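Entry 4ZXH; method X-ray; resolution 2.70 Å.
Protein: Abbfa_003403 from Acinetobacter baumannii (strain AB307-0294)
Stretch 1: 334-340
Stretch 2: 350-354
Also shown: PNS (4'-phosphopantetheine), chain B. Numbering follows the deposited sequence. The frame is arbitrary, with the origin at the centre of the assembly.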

# COMPACT_ATOMS: atom_id res chain seq x y z
N ALA A 334 -21.42 1.90 -17.99
CA ALA A 334 -19.97 2.03 -18.14
C ALA A 334 -19.28 1.69 -16.84
O ALA A 334 -19.81 1.95 -15.76
CB ALA A 334 -19.60 3.42 -18.57
N PHE A 335 -18.09 1.08 -16.95
CA PHE A 335 -17.36 0.67 -15.77
C PHE A 335 -17.13 1.84 -14.82
O PHE A 335 -17.23 1.69 -13.61
CB PHE A 335 -16.02 0.05 -16.16
CG PHE A 335 -15.26 -0.52 -15.00
CD1 PHE A 335 -15.78 -1.58 -14.28
CD2 PHE A 335 -14.03 -0.00 -14.64
CE1 PHE A 335 -15.10 -2.10 -13.21
CE2 PHE A 335 -13.34 -0.52 -13.58
CZ PHE A 335 -13.87 -1.58 -12.86
N SER A 336 -16.85 3.01 -15.38
CA SER A 336 -16.59 4.20 -14.56
C SER A 336 -17.83 4.56 -13.76
O SER A 336 -17.74 5.01 -12.63
CB SER A 336 -16.14 5.38 -15.42
OG SER A 336 -17.18 5.82 -16.28
N ARG A 337 -18.99 4.37 -14.36
CA ARG A 337 -20.22 4.66 -13.65
C ARG A 337 -20.46 3.62 -12.56
O ARG A 337 -21.04 3.94 -11.52
CB ARG A 337 -21.41 4.72 -14.61
CG ARG A 337 -22.73 5.12 -13.96
CD ARG A 337 -22.64 6.53 -13.41
NE ARG A 337 -23.91 7.02 -12.89
CZ ARG A 337 -24.30 6.91 -11.62
NH1 ARG A 337 -23.52 6.32 -10.72
NH2 ARG A 337 -25.48 7.39 -11.25
N VAL A 338 -20.02 2.39 -12.77
CA VAL A 338 -20.16 1.36 -11.74
C VAL A 338 -19.25 1.67 -10.55
O VAL A 338 -19.66 1.51 -9.39
CB VAL A 338 -19.84 -0.05 -12.26
CG1 VAL A 338 -19.83 -1.06 -11.11
CG2 VAL A 338 -20.84 -0.46 -13.31
N VAL A 339 -18.03 2.12 -10.81
CA VAL A 339 -17.11 2.41 -9.72
C VAL A 339 -17.64 3.60 -8.92
O VAL A 339 -17.56 3.61 -7.70
CB VAL A 339 -15.70 2.70 -10.22
CG1 VAL A 339 -14.90 3.41 -9.14
CG2 VAL A 339 -15.03 1.40 -10.60
N GLU A 340 -18.22 4.56 -9.63
CA GLU A 340 -18.85 5.71 -8.97
C GLU A 340 -19.96 5.26 -8.01
O GLU A 340 -20.07 5.79 -6.91
CB GLU A 340 -19.39 6.68 -10.02
CG GLU A 340 -20.29 7.80 -9.50
CD GLU A 340 -20.74 8.79 -10.61
OE1 GLU A 340 -20.28 8.68 -11.77
OE2 GLU A 340 -21.57 9.67 -10.30
N ILE A 350 -3.87 -0.16 -6.96
CA ILE A 350 -4.68 -1.15 -7.65
C ILE A 350 -5.70 -0.50 -8.55
O ILE A 350 -6.15 0.61 -8.30
CB ILE A 350 -5.44 -2.09 -6.68
CG1 ILE A 350 -6.40 -1.29 -5.79
CG2 ILE A 350 -4.47 -2.91 -5.85
CD1 ILE A 350 -7.28 -2.13 -4.89
N ASN A 351 -6.09 -1.21 -9.60
CA ASN A 351 -7.27 -0.80 -10.33
C ASN A 351 -8.51 -1.12 -9.49
O ASN A 351 -8.61 -2.20 -8.92
CB ASN A 351 -7.32 -1.49 -11.69
CG ASN A 351 -8.54 -1.10 -12.47
OD1 ASN A 351 -8.58 -0.03 -13.08
ND2 ASN A 351 -9.55 -1.95 -12.45
N PRO A 352 -9.44 -0.16 -9.38
CA PRO A 352 -10.66 -0.30 -8.57
C PRO A 352 -11.47 -1.56 -8.91
O PRO A 352 -11.54 -1.89 -10.09
CB PRO A 352 -11.47 0.95 -8.93
CG PRO A 352 -10.44 1.95 -9.31
CD PRO A 352 -9.31 1.19 -9.97
N LEU A 353 -12.04 -2.23 -7.90
CA LEU A 353 -12.98 -3.36 -8.10
C LEU A 353 -12.42 -4.66 -8.69
O LEU A 353 -12.80 -5.75 -8.26
CB LEU A 353 -14.15 -2.93 -8.99
CG LEU A 353 -15.05 -1.86 -8.39
CD1 LEU A 353 -16.26 -1.69 -9.28
CD2 LEU A 353 -15.45 -2.23 -6.94
N ALA A 354 -11.56 -4.55 -9.70
CA ALA A 354 -10.96 -5.73 -10.32
C ALA A 354 -9.49 -5.52 -10.67
O ALA A 354 -9.12 -4.47 -11.21
CB ALA A 354 -11.74 -6.12 -11.57
O23 PNS B . -11.34 6.16 -9.36
P24 PNS B . -12.28 6.84 -10.33
O25 PNS B . -13.65 7.21 -9.85
O27 PNS B . -12.44 5.79 -11.55
C28 PNS B . -11.30 5.29 -12.23
C29 PNS B . -11.76 4.39 -13.36
C30 PNS B . -12.67 5.26 -14.24
C31 PNS B . -12.54 3.21 -12.78
C32 PNS B . -10.54 3.86 -14.12
O33 PNS B . -9.58 3.42 -13.14
C34 PNS B . -10.94 2.74 -15.07
O35 PNS B . -11.72 2.92 -16.00
N36 PNS B . -10.40 1.54 -14.89
C37 PNS B . -10.72 0.41 -15.74
C38 PNS B . -9.42 -0.07 -16.38
C39 PNS B . -9.70 -0.61 -17.74
O40 PNS B . -10.54 -0.10 -18.46
N41 PNS B . -8.97 -1.67 -18.06
C42 PNS B . -8.99 -2.43 -19.29
C43 PNS B . -8.20 -3.66 -18.90
S44 PNS B . -9.39 -4.95 -18.48

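What does the start of the second stretch bring to the contact? Ile350 stays out of reach of the helix, so the approach begins with Asn351. Its CA-to-CB bond points sideways, but with chi1 near 180° the end of the side chain comes nearer, and ND2 lies 4.2 Å from CE2 of Phe335. The amide serves two other partners: ND2 donates a hydrogen bond to O of Ala354, 2.8 Å away and nearly straight, while OD1 accepts one from N36 of the phosphopantetheine at 3.0 Å. An amide suits this buried place because it can donate and accept at once, bracing its own loop while holding the cofactor.

How does Pro352 meet the helix? The CA-to-CB bond of Pro352 points toward the helix, and the residue uses both ring and backbone. Its CB packs against CG2 of Val339 at 4.0 Å, at the nearest pair of CA atoms, those of Val339 and Pro352, 7.1 Å apart. Its carbonyl O sits 3.6 Å from CZ of Phe335, at the edge of the aromatic ring and near its plane, where the slightly positive ring hydrogens make a favourable neighbour for an oxygen. O of Pro352 also accepts a 2.7 Å hydrogen bond from N of Ala354, so the tight turn around Leu353 is held from within.

Why does Leu353 fit so well against the helix? It has the largest covered area in its stretch, 58 Å², matched by 57 Å² on Phe335. The side chain, in the m rotamer at chi1 and t at chi2, places CD1 3.6 Å from CG2 of Val339 and 4.1 Å from CG1 of Val338, while its CB lies 4.1 Å from CZ of Phe335. Leucine's length lets CD1 reach both valines while CB stays near the Phe335 ring. The CA-to-CB bonds of Phe335 and Val339 point toward the loop, four residues apart and hence about one helical turn; N of Val339 donates a backbone hydrogen bond to O of Phe335 at 2.9 Å, within that turn. The CA-to-CB bond of Val338 points sideways, and the residue adds a smaller contact.

What, then, joins the two stretches once Ala354 is reached? Ala354 makes no close contact with the helix; its part is to anchor the loop through its backbone N and O. No hydrogen bond crosses between the stretches, and the 223 Å² buried between them depends mainly on apolar packing. The cofactor adds a shared neighbour: its C37 approaches CD2 of Phe335 at 3.5 Å and its C31 lies 3.8 Å from CG2 of Val339, while Asn351 holds it from the loop.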